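Local coordinates for protein putative acetyltransferase (Nocardia farcinica, PDB 3D9W) that probably catalyses the transfer of an acetyl group from acetyl-coenzyme A to arylamine substrates, at residues A[9-14]-A[198-203]; A[64-69]-A[86-91]; A[139-144]-A[225-230]; A[182-187]-A[241-246]. One frame throughout, in Å; residues are numbered along the deposited sequence.

Interaction 1. Residues A[9-14]-A[198-203]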
# COMPACT_ATOMS: atom_id res chain seq x y z
N TYR A 9 -8.68 16.31 -11.31
CA TYR A 9 -8.04 15.22 -12.03
C TYR A 9 -6.59 15.01 -11.65
O TYR A 9 -5.89 14.23 -12.30
CB TYR A 9 -8.15 15.46 -13.53
CG TYR A 9 -9.56 15.55 -14.03
CD1 TYR A 9 -10.29 16.73 -13.90
CD2 TYR A 9 -10.18 14.46 -14.61
CE1 TYR A 9 -11.62 16.81 -14.33
CE2 TYR A 9 -11.50 14.52 -15.05
CZ TYR A 9 -12.21 15.70 -14.90
OH TYR A 9 -13.53 15.74 -15.31
N HIS A 10 -6.14 15.69 -10.60
CA HIS A 10 -4.75 15.56 -10.19
C HIS A 10 -4.60 15.14 -8.73
O HIS A 10 -5.55 14.66 -8.12
CB HIS A 10 -4.04 16.88 -10.49
CG HIS A 10 -4.26 17.33 -11.90
ND1 HIS A 10 -3.39 17.01 -12.93
CD2 HIS A 10 -5.28 18.01 -12.47
CE1 HIS A 10 -3.88 17.48 -14.07
NE2 HIS A 10 -5.03 18.09 -13.81
N TRP A 11 -3.42 15.33 -8.14
CA TRP A 11 -3.26 14.85 -6.78
C TRP A 11 -2.86 15.82 -5.68
O TRP A 11 -2.16 15.44 -4.75
CB TRP A 11 -2.30 13.67 -6.81
CG TRP A 11 -2.74 12.71 -7.86
CD1 TRP A 11 -2.45 12.77 -9.20
CD2 TRP A 11 -3.66 11.64 -7.70
NE1 TRP A 11 -3.15 11.80 -9.88
CE2 TRP A 11 -3.91 11.09 -8.98
CE3 TRP A 11 -4.32 11.08 -6.59
CZ2 TRP A 11 -4.78 10.02 -9.18
CZ3 TRP A 11 -5.18 10.01 -6.79
CH2 TRP A 11 -5.41 9.49 -8.07
N ASN A 12 -3.33 17.06 -5.80
CA ASN A 12 -3.03 18.11 -4.82
C ASN A 12 -1.59 18.10 -4.33
O ASN A 12 -1.36 18.10 -3.12
CB ASN A 12 -3.97 18.01 -3.61
CG ASN A 12 -5.45 18.10 -4.00
OD1 ASN A 12 -5.82 18.86 -4.92
ND2 ASN A 12 -6.30 17.33 -3.30
N GLY A 13 -0.63 18.09 -5.25
CA GLY A 13 0.77 18.08 -4.86
C GLY A 13 1.17 19.34 -4.10
O GLY A 13 2.05 19.30 -3.24
N ALA A 14 0.52 20.45 -4.42
CA ALA A 14 0.83 21.71 -3.75
C ALA A 14 0.77 21.57 -2.23
O ALA A 14 1.74 21.87 -1.54
CB ALA A 14 -0.13 22.79 -4.21
N GLN A 198 -8.44 6.42 -12.91
CA GLN A 198 -9.03 6.59 -11.58
C GLN A 198 -8.55 7.89 -10.95
O GLN A 198 -7.44 8.35 -11.21
CB GLN A 198 -8.66 5.40 -10.69
CG GLN A 198 -9.32 4.09 -11.13
CD GLN A 198 -10.79 4.00 -10.74
OE1 GLN A 198 -11.12 3.66 -9.60
NE2 GLN A 198 -11.67 4.32 -11.68
N TYR A 199 -9.40 8.49 -10.12
CA TYR A 199 -9.08 9.76 -9.49
C TYR A 199 -9.37 9.81 -7.99
O TYR A 199 -9.97 8.89 -7.44
CB TYR A 199 -9.83 10.86 -10.22
CG TYR A 199 -9.56 10.85 -11.71
CD1 TYR A 199 -8.36 11.35 -12.21
CD2 TYR A 199 -10.49 10.33 -12.61
CE1 TYR A 199 -8.09 11.33 -13.58
CE2 TYR A 199 -10.22 10.31 -13.99
CZ TYR A 199 -9.02 10.82 -14.46
OH TYR A 199 -8.74 10.84 -15.81
N ARG A 200 -8.94 10.88 -7.34
CA ARG A 200 -9.13 11.03 -5.91
C ARG A 200 -10.55 10.78 -5.45
O ARG A 200 -10.76 10.19 -4.39
CB ARG A 200 -8.65 12.42 -5.45
CG ARG A 200 -7.13 12.47 -5.29
CD ARG A 200 -6.59 13.70 -4.57
NE ARG A 200 -6.65 14.89 -5.40
CZ ARG A 200 -7.63 15.79 -5.36
NH1 ARG A 200 -8.65 15.63 -4.52
NH2 ARG A 200 -7.61 16.84 -6.17
N ILE A 201 -11.53 11.21 -6.24
CA ILE A 201 -12.94 11.01 -5.88
C ILE A 201 -13.24 9.51 -5.85
O ILE A 201 -14.00 9.04 -5.00
CB ILE A 201 -13.90 11.67 -6.89
CG1 ILE A 201 -13.33 13.01 -7.39
CG2 ILE A 201 -15.25 11.89 -6.22
CD1 ILE A 201 -13.41 14.21 -6.41
N ASP A 202 -12.66 8.77 -6.79
CA ASP A 202 -12.85 7.33 -6.87
C ASP A 202 -12.21 6.66 -5.66
O ASP A 202 -12.70 5.64 -5.18
CB ASP A 202 -12.21 6.78 -8.14
CG ASP A 202 -12.61 7.55 -9.37
OD1 ASP A 202 -13.83 7.69 -9.59
OD2 ASP A 202 -11.71 8.01 -10.11
N PHE A 203 -11.11 7.23 -5.18
CA PHE A 203 -10.43 6.69 -4.01
C PHE A 203 -11.24 6.94 -2.76
O PHE A 203 -11.26 6.11 -1.86
CB PHE A 203 -9.05 7.32 -3.84
CG PHE A 203 -8.01 6.76 -4.77
CD1 PHE A 203 -8.36 5.88 -5.79
CD2 PHE A 203 -6.67 7.12 -4.62
CE1 PHE A 203 -7.39 5.37 -6.65
CE2 PHE A 203 -5.70 6.61 -5.49
CZ PHE A 203 -6.07 5.73 -6.51
O HOH W 1 -7.65 13.00 -8.77
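Gln198 meets the N-terminal loop 9-14 through its backbone. Its carbonyl O lies at the edge of the Trp11 indole, 3.7 Å from CZ2, while its side-chain OE1 goes to Thr104. Tyr199, at the N-cap position of helix 200-212, offers one ring face to the edge of Tyr9. Tyr9 CD2 is 3.8 Å from Tyr199 CZ, and with planes 77° apart the pair is T-shaped. The backbone N of Tyr199 is hydrogen-bonded to the Asp202 carboxylate, which ties down this first turn.

Arg200 does most of the work. Its aliphatic part slides along Trp11, with CG 3.4 Å from CE3 of the indole. The chain then bends at chi3 (-74°) and brings NE to His10 O at 2.9 Å. This hydrogen bond is not straight, and the donor sits above the carbonyl plane. His10 O accepts two bonds, one from Arg200 NE and one from a water that links it to Arg200 N. The Asn12 amide lies over one guanidinium face, with ND2 2.9 Å from Arg200 CZ, and makes no hydrogen bond to it. Phe203 closes the patch: its CE2 touches Trp11 CZ3 at 3.7 Å, the rings meeting obliquely.

The N-terminal loop is thereby fixed between three elements. Trp11 also rests on Ala90 of helix 82-95 and Val100 of strand 99-107, and Glu94 of that helix bonds Trp11 N and Gly13 N. Helix 200-212 lies against the same place, with Gln198 joined through backbone bonds to Gly102 of strand 99-107.

Interaction 2. Residues A[64-69]-A[86-91]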
# COMPACT_ATOMS: atom_id res chain seq x y z
N LEU A 64 -8.59 11.05 3.70
CA LEU A 64 -7.59 11.07 2.64
C LEU A 64 -7.07 12.45 2.23
O LEU A 64 -6.35 12.56 1.24
CB LEU A 64 -8.11 10.32 1.42
CG LEU A 64 -8.49 8.87 1.71
CD1 LEU A 64 -9.15 8.27 0.49
CD2 LEU A 64 -7.26 8.06 2.13
N ASP A 65 -7.43 13.50 2.96
CA ASP A 65 -6.90 14.81 2.62
C ASP A 65 -5.44 14.80 3.02
O ASP A 65 -5.07 14.13 3.98
CB ASP A 65 -7.63 15.93 3.38
CG ASP A 65 -7.68 15.71 4.88
OD1 ASP A 65 -8.64 15.04 5.34
OD2 ASP A 65 -6.78 16.20 5.60
N LEU A 66 -4.62 15.53 2.29
CA LEU A 66 -3.19 15.57 2.58
C LEU A 66 -2.88 16.07 3.98
O LEU A 66 -1.90 15.65 4.59
CB LEU A 66 -2.47 16.42 1.54
CG LEU A 66 -2.32 15.69 0.22
CD1 LEU A 66 -1.84 16.63 -0.87
CD2 LEU A 66 -1.34 14.55 0.42
N ALA A 67 -3.71 16.96 4.50
CA ALA A 67 -3.48 17.46 5.84
C ALA A 67 -3.30 16.28 6.79
O ALA A 67 -2.23 16.08 7.35
CB ALA A 67 -4.64 18.32 6.28
N THR A 68 -4.35 15.49 6.94
CA THR A 68 -4.29 14.34 7.83
C THR A 68 -3.19 13.36 7.42
O THR A 68 -2.37 12.96 8.26
CB THR A 68 -5.62 13.59 7.86
OG1 THR A 68 -6.69 14.53 7.98
CG2 THR A 68 -5.66 12.65 9.05
N LEU A 69 -3.17 12.97 6.15
CA LEU A 69 -2.16 12.03 5.66
C LEU A 69 -0.74 12.42 6.05
O LEU A 69 0.09 11.55 6.28
CB LEU A 69 -2.23 11.91 4.14
CG LEU A 69 -3.46 11.28 3.48
CD1 LEU A 69 -3.12 11.01 2.01
CD2 LEU A 69 -3.84 9.97 4.17
N ALA A 86 -1.14 5.53 -1.13
CA ALA A 86 -1.10 5.97 -2.52
C ALA A 86 -1.39 7.46 -2.66
O ALA A 86 -0.77 8.14 -3.48
CB ALA A 86 -2.09 5.16 -3.35
N GLY A 87 -2.32 7.96 -1.85
CA GLY A 87 -2.68 9.36 -1.90
C GLY A 87 -1.52 10.29 -1.61
O GLY A 87 -1.36 11.35 -2.24
N LEU A 88 -0.70 9.89 -0.66
CA LEU A 88 0.46 10.68 -0.27
C LEU A 88 1.53 10.55 -1.34
O LEU A 88 2.13 11.54 -1.76
CB LEU A 88 1.00 10.19 1.07
CG LEU A 88 2.10 11.03 1.71
CD1 LEU A 88 1.57 12.43 1.96
CD2 LEU A 88 2.55 10.37 3.00
N PHE A 89 1.76 9.32 -1.79
CA PHE A 89 2.77 9.05 -2.81
C PHE A 89 2.45 9.78 -4.11
O PHE A 89 3.35 10.28 -4.79
CB PHE A 89 2.87 7.54 -3.08
CG PHE A 89 4.12 7.14 -3.80
CD1 PHE A 89 5.35 7.21 -3.15
CD2 PHE A 89 4.08 6.72 -5.11
CE1 PHE A 89 6.53 6.85 -3.82
CE2 PHE A 89 5.25 6.37 -5.78
CZ PHE A 89 6.47 6.43 -5.13
N ALA A 90 1.17 9.85 -4.47
CA ALA A 90 0.78 10.54 -5.69
C ALA A 90 1.14 12.03 -5.62
O ALA A 90 1.68 12.60 -6.58
CB ALA A 90 -0.71 10.36 -5.94
N ALA A 91 0.85 12.66 -4.48
CA ALA A 91 1.15 14.07 -4.28
C ALA A 91 2.64 14.33 -4.52
O ALA A 91 3.00 15.26 -5.24
CB ALA A 91 0.77 14.48 -2.88
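Two leucines of helix 66-73 are the bumps here, and the small residues of helix 82-95 make the hollows. Leu66 lays its fork on Ala91: both CD1 and CD2 come within 3.9 Å of Ala91 CB, so the methyl sits against the two branches. Leu66 CD2 also reaches Leu88 CD1, again at 3.9 Å, and so lies between Ala91 and Leu88. Leu88 holds its CG anti to the backbone N (chi1 -172°), and its branch crosses that of Leu66 obliquely.

One turn further on, Leu69 fills the second hollow. Its CD1 settles on bare backbone where Gly87 has no side chain, 3.8 Å from Leu88 N and 4.0 Å from Gly87 C. With only hydrogen on its CA, the glycine lets this methyl come close. No hydrogen bond crosses the contact; leucine methyls meet apolar side chains and helix backbone.

The start of helix 66-73 is held separately. Asp65 is its N-cap, and OD2 accepts from Thr68 N at 2.9 Å in a nearly straight bond (175°), from above the carboxylate plane. Thr68 OG1 donates to the same oxygen on its syn side.

Leu66 also touches Asn12, and Leu88 packs on Leu16 and Tyr21. Such helix-on-helix leucine packing belongs to the N-terminal helical domain of the arylamine N-acetyltransferase fold. In this family the catalytic cysteine lies at the start of the helix corresponding to 82-95.

Interaction 3. Residues A[139-144]-A[225-230]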
# COMPACT_ATOMS: atom_id res chain seq x y z
N PHE A 139 0.22 -1.56 -0.81
CA PHE A 139 -0.20 -2.93 -0.55
C PHE A 139 0.28 -3.41 0.82
O PHE A 139 -0.40 -4.17 1.50
CB PHE A 139 0.32 -3.89 -1.64
CG PHE A 139 -0.31 -5.27 -1.57
CD1 PHE A 139 -1.63 -5.48 -1.95
CD2 PHE A 139 0.42 -6.36 -1.08
CE1 PHE A 139 -2.23 -6.74 -1.85
CE2 PHE A 139 -0.17 -7.63 -0.96
CZ PHE A 139 -1.49 -7.82 -1.35
N GLY A 140 1.47 -2.96 1.22
CA GLY A 140 2.00 -3.36 2.51
C GLY A 140 3.11 -4.38 2.37
O GLY A 140 3.80 -4.67 3.34
N ARG A 141 3.27 -4.92 1.17
CA ARG A 141 4.30 -5.91 0.89
C ARG A 141 5.01 -5.55 -0.41
O ARG A 141 5.25 -6.40 -1.26
CB ARG A 141 3.66 -7.30 0.77
CG ARG A 141 4.65 -8.46 0.61
CD ARG A 141 3.88 -9.77 0.60
NE ARG A 141 4.72 -10.96 0.50
CZ ARG A 141 5.38 -11.32 -0.59
NH1 ARG A 141 5.34 -10.59 -1.70
NH2 ARG A 141 6.07 -12.45 -0.58
N GLY A 142 5.35 -4.27 -0.56
CA GLY A 142 6.01 -3.84 -1.76
C GLY A 142 5.06 -4.00 -2.92
O GLY A 142 3.85 -4.01 -2.72
N PRO A 143 5.57 -4.16 -4.15
CA PRO A 143 6.98 -4.19 -4.54
C PRO A 143 7.75 -2.93 -4.15
O PRO A 143 7.21 -1.84 -4.21
CB PRO A 143 6.91 -4.35 -6.05
CG PRO A 143 5.70 -5.14 -6.23
CD PRO A 143 4.73 -4.46 -5.32
N LEU A 144 9.01 -3.10 -3.75
CA LEU A 144 9.85 -1.96 -3.36
C LEU A 144 10.50 -1.23 -4.54
O LEU A 144 11.42 -0.44 -4.34
CB LEU A 144 10.91 -2.40 -2.35
CG LEU A 144 11.70 -3.68 -2.61
CD1 LEU A 144 12.56 -3.52 -3.85
CD2 LEU A 144 12.55 -3.99 -1.39
N GLN A 225 1.23 -4.44 8.59
CA GLN A 225 2.32 -4.97 7.81
C GLN A 225 3.44 -3.96 7.92
O GLN A 225 3.20 -2.77 8.12
CB GLN A 225 1.93 -5.12 6.35
CG GLN A 225 0.76 -6.02 6.09
CD GLN A 225 0.48 -6.15 4.62
OE1 GLN A 225 1.21 -6.82 3.89
NE2 GLN A 225 -0.58 -5.50 4.16
N ARG A 226 4.67 -4.44 7.84
CA ARG A 226 5.84 -3.59 7.88
C ARG A 226 6.70 -4.24 6.82
O ARG A 226 6.92 -5.45 6.85
CB ARG A 226 6.53 -3.64 9.25
CG ARG A 226 7.68 -2.67 9.38
CD ARG A 226 7.20 -1.25 9.23
NE ARG A 226 8.27 -0.29 9.50
CZ ARG A 226 9.13 0.16 8.60
NH1 ARG A 226 9.05 -0.25 7.34
NH2 ARG A 226 10.08 1.00 8.96
N PHE A 227 7.18 -3.45 5.87
CA PHE A 227 7.97 -4.04 4.81
C PHE A 227 9.43 -3.60 4.75
O PHE A 227 9.74 -2.40 4.74
CB PHE A 227 7.29 -3.77 3.47
CG PHE A 227 7.90 -4.52 2.33
CD1 PHE A 227 7.96 -5.91 2.36
CD2 PHE A 227 8.44 -3.84 1.24
CE1 PHE A 227 8.55 -6.61 1.33
CE2 PHE A 227 9.04 -4.54 0.20
CZ PHE A 227 9.09 -5.93 0.24
N HIS A 228 10.31 -4.58 4.71
CA HIS A 228 11.74 -4.34 4.63
C HIS A 228 12.27 -4.94 3.32
O HIS A 228 11.58 -5.73 2.68
CB HIS A 228 12.45 -4.95 5.85
CG HIS A 228 12.03 -4.33 7.16
ND1 HIS A 228 12.26 -3.01 7.47
CD2 HIS A 228 11.39 -4.86 8.23
CE1 HIS A 228 11.79 -2.75 8.67
NE2 HIS A 228 11.25 -3.86 9.16
N SER A 229 13.48 -4.55 2.92
CA SER A 229 14.02 -5.06 1.67
C SER A 229 14.26 -6.55 1.73
O SER A 229 14.15 -7.24 0.73
CB SER A 229 15.33 -4.35 1.32
OG SER A 229 16.42 -4.99 1.93
N ASP A 230 14.55 -7.06 2.93
CA ASP A 230 14.84 -8.47 3.10
C ASP A 230 13.80 -9.28 3.88
O ASP A 230 13.92 -10.49 4.00
CB ASP A 230 16.20 -8.63 3.78
CG ASP A 230 16.22 -8.08 5.20
OD1 ASP A 230 15.34 -7.26 5.53
OD2 ASP A 230 17.11 -8.46 5.98
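The loop 139-144 turns past the end of strand 223-227 with positive phi at Gly140 (105°) and Gly142 and a cis peptide before Pro143. In the arylamine N-acetyltransferase fold this joins the loop after strand 132-135 of the large antiparallel sheet to an outermost strand of the four-stranded one. The loop follows closely on the region that holds the triad aspartate in this family.

Gln225 reaches across with an extended chain. Its NE2 donates to Phe139 O at 3.0 Å, in the carbonyl plane and on a lone pair, though the bond is bent and the oxygen lies out of the Gln225 amide plane. Its OE1 turns to His232, and Gly140 has no side chain to obstruct the amide. Arg141 leads away from strand 223-227, extended from CG to NE, to a salt bridge with Glu243.

Phe227 holds its CG anti to the backbone N (chi1 -171°), which sends the ring flat against the Arg141-Gly142 peptide. Arg141 C lies above the ring centre, and Gly142 N is 3.6 Å from Phe227 CD2. Leu144 comes to the ring edge, its CB 3.8 Å from CE2 of Phe227. Beyond the ring, Leu144 CD2 rests 3.6 Å from Ser229 CA.

Interaction 4. Residues A[182-187]-A[241-246]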
# COMPACT_ATOMS: atom_id res chain seq x y z
N PHE A 182 5.44 -14.50 -5.23
CA PHE A 182 5.85 -15.78 -4.65
C PHE A 182 5.92 -15.60 -3.14
O PHE A 182 6.54 -14.66 -2.66
CB PHE A 182 7.22 -16.21 -5.17
CG PHE A 182 7.60 -17.61 -4.81
CD1 PHE A 182 7.01 -18.70 -5.46
CD2 PHE A 182 8.48 -17.86 -3.77
CE1 PHE A 182 7.30 -20.01 -5.08
CE2 PHE A 182 8.79 -19.17 -3.37
CZ PHE A 182 8.19 -20.25 -4.03
N GLY A 183 5.29 -16.51 -2.39
CA GLY A 183 5.29 -16.38 -0.95
C GLY A 183 4.98 -17.64 -0.15
O GLY A 183 5.04 -18.75 -0.67
N ARG A 184 4.64 -17.45 1.12
CA ARG A 184 4.35 -18.53 2.06
C ARG A 184 3.67 -19.77 1.49
O ARG A 184 3.90 -20.88 1.97
CB ARG A 184 3.52 -18.02 3.23
CG ARG A 184 4.07 -16.78 3.90
CD ARG A 184 3.92 -16.93 5.41
NE ARG A 184 2.68 -17.62 5.77
CZ ARG A 184 1.48 -17.05 5.79
NH1 ARG A 184 1.33 -15.76 5.47
NH2 ARG A 184 0.42 -17.77 6.13
N ASP A 185 2.81 -19.58 0.49
CA ASP A 185 2.10 -20.70 -0.12
C ASP A 185 2.48 -20.91 -1.58
O ASP A 185 1.69 -21.42 -2.37
CB ASP A 185 0.59 -20.51 -0.01
CG ASP A 185 -0.15 -21.81 0.29
OD1 ASP A 185 0.02 -22.80 -0.46
OD2 ASP A 185 -0.90 -21.83 1.29
N GLY A 186 3.70 -20.52 -1.94
CA GLY A 186 4.15 -20.67 -3.30
C GLY A 186 3.66 -19.51 -4.15
O GLY A 186 3.32 -18.46 -3.62
N TRP A 187 3.62 -19.70 -5.46
CA TRP A 187 3.14 -18.63 -6.32
C TRP A 187 1.67 -18.36 -6.06
O TRP A 187 0.95 -19.20 -5.53
CB TRP A 187 3.33 -18.99 -7.79
CG TRP A 187 4.70 -18.71 -8.26
CD1 TRP A 187 5.73 -19.59 -8.33
CD2 TRP A 187 5.21 -17.44 -8.67
NE1 TRP A 187 6.87 -18.94 -8.76
CE2 TRP A 187 6.58 -17.62 -8.98
CE3 TRP A 187 4.64 -16.16 -8.80
CZ2 TRP A 187 7.39 -16.58 -9.41
CZ3 TRP A 187 5.45 -15.12 -9.23
CH2 TRP A 187 6.82 -15.33 -9.54
N ILE A 241 3.37 -12.84 11.61
CA ILE A 241 4.11 -13.52 10.57
C ILE A 241 5.27 -12.69 10.08
O ILE A 241 5.18 -11.47 9.97
CB ILE A 241 3.24 -13.80 9.35
CG1 ILE A 241 1.83 -14.19 9.80
CG2 ILE A 241 3.88 -14.89 8.51
CD1 ILE A 241 0.83 -14.25 8.66
N THR A 242 6.37 -13.37 9.78
CA THR A 242 7.55 -12.72 9.24
C THR A 242 7.89 -13.60 8.03
O THR A 242 8.05 -14.80 8.16
CB THR A 242 8.71 -12.71 10.23
OG1 THR A 242 8.34 -11.97 11.40
CG2 THR A 242 9.92 -12.05 9.60
N GLU A 243 7.96 -12.99 6.86
CA GLU A 243 8.24 -13.70 5.62
C GLU A 243 9.52 -13.18 4.98
O GLU A 243 9.88 -12.02 5.18
CB GLU A 243 7.08 -13.48 4.66
CG GLU A 243 6.98 -14.49 3.55
CD GLU A 243 5.92 -14.10 2.53
OE1 GLU A 243 4.91 -13.48 2.94
OE2 GLU A 243 6.10 -14.44 1.34
N ARG A 244 10.20 -14.03 4.21
CA ARG A 244 11.43 -13.65 3.53
C ARG A 244 11.32 -13.90 2.03
O ARG A 244 10.48 -14.68 1.59
CB ARG A 244 12.61 -14.40 4.14
CG ARG A 244 12.81 -14.03 5.60
CD ARG A 244 14.00 -14.72 6.24
NE ARG A 244 13.73 -16.12 6.59
CZ ARG A 244 12.82 -16.51 7.48
NH1 ARG A 244 12.07 -15.61 8.13
NH2 ARG A 244 12.66 -17.81 7.75
N PRO A 245 12.16 -13.23 1.22
CA PRO A 245 12.13 -13.38 -0.25
C PRO A 245 12.23 -14.80 -0.83
O PRO A 245 11.81 -15.03 -1.95
CB PRO A 245 13.28 -12.48 -0.71
CG PRO A 245 13.38 -11.46 0.38
CD PRO A 245 13.24 -12.31 1.61
N ASP A 246 12.78 -15.75 -0.08
CA ASP A 246 12.89 -17.12 -0.56
C ASP A 246 11.61 -17.90 -0.24
O ASP A 246 11.56 -19.12 -0.36
CB ASP A 246 14.10 -17.81 0.08
CG ASP A 246 13.86 -18.14 1.54
OD1 ASP A 246 12.97 -17.51 2.16
OD2 ASP A 246 14.57 -19.02 2.08
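Glu243 OE2 is the best-held polar atom, and two donors grip it. The stronger is Arg141 NH2, in a salt bridge from the loop 139-144. The other is Arg184 N, at 3.4 Å from Glu243 OE2, a weak and bent hydrogen bond. Gly183 CA lies beside the same oxygen, and with no side chain on that glycine the carboxylate can come close. The nearby arginine probably helps to keep the glutamate ionised. Glu243 gets there with CG anti to its backbone N (chi1 -160°) and an extended chain beyond.

Arg184 folds back over strand 239-243 by bends at chi2 and chi3. Its CG packs 3.5 Å from Glu243 CD, so methylene rather than charge meets the carboxylate. The guanidinium points elsewhere: Arg184 NH1 stays 4.9 Å from Glu243 OE1, and the two planes are 83° apart. No salt bridge forms between them. Instead one guanidinium face rests on Ile241, with NH1 3.6 Å from CD1 of Ile241. Ile241 CG2 touches the Arg184 chain earlier, 3.7 Å from CD.

Phe182 makes a lighter contact at the other end, where the edge of its ring approaches Asp246 O at 4.1 Å from CE2. Phe182 also has a cation-pi partner in Arg162.

Gly183 to Gly186 form a type I beta turn, closed by backbone hydrogen bonds in both directions between the two glycines. It links the antiparallel neighbours 175-183 and 188-193 as in a beta hairpin, with a corner in the chain at Trp187. Here the tip of the large antiparallel sheet leans on the four-stranded sheet of the arylamine N-acetyltransferase fold.

Interactions 2 and 3 are buried, whereas interactions 1 and 4 are partly buried and lie on opposite sides of the chain centre. Interactions 1 and 2 touch: Trp11 and Asn12 pack on residues of helices 82-95 and 66-73, so both lie in the helical part of the fold. Interaction 2 has no hydrogen bond between its segments and rests on leucine methyls, while interaction 1 adds aromatic contacts, an arginine and a water. Interactions 3 and 4 also touch and reach the same four-stranded sheet. Arg141 joins them, its NH2 being 2.8 Å from Glu243 OE2. Interaction 3 sets an aromatic face on a peptide, and interaction 4 combines charge with aliphatic chain.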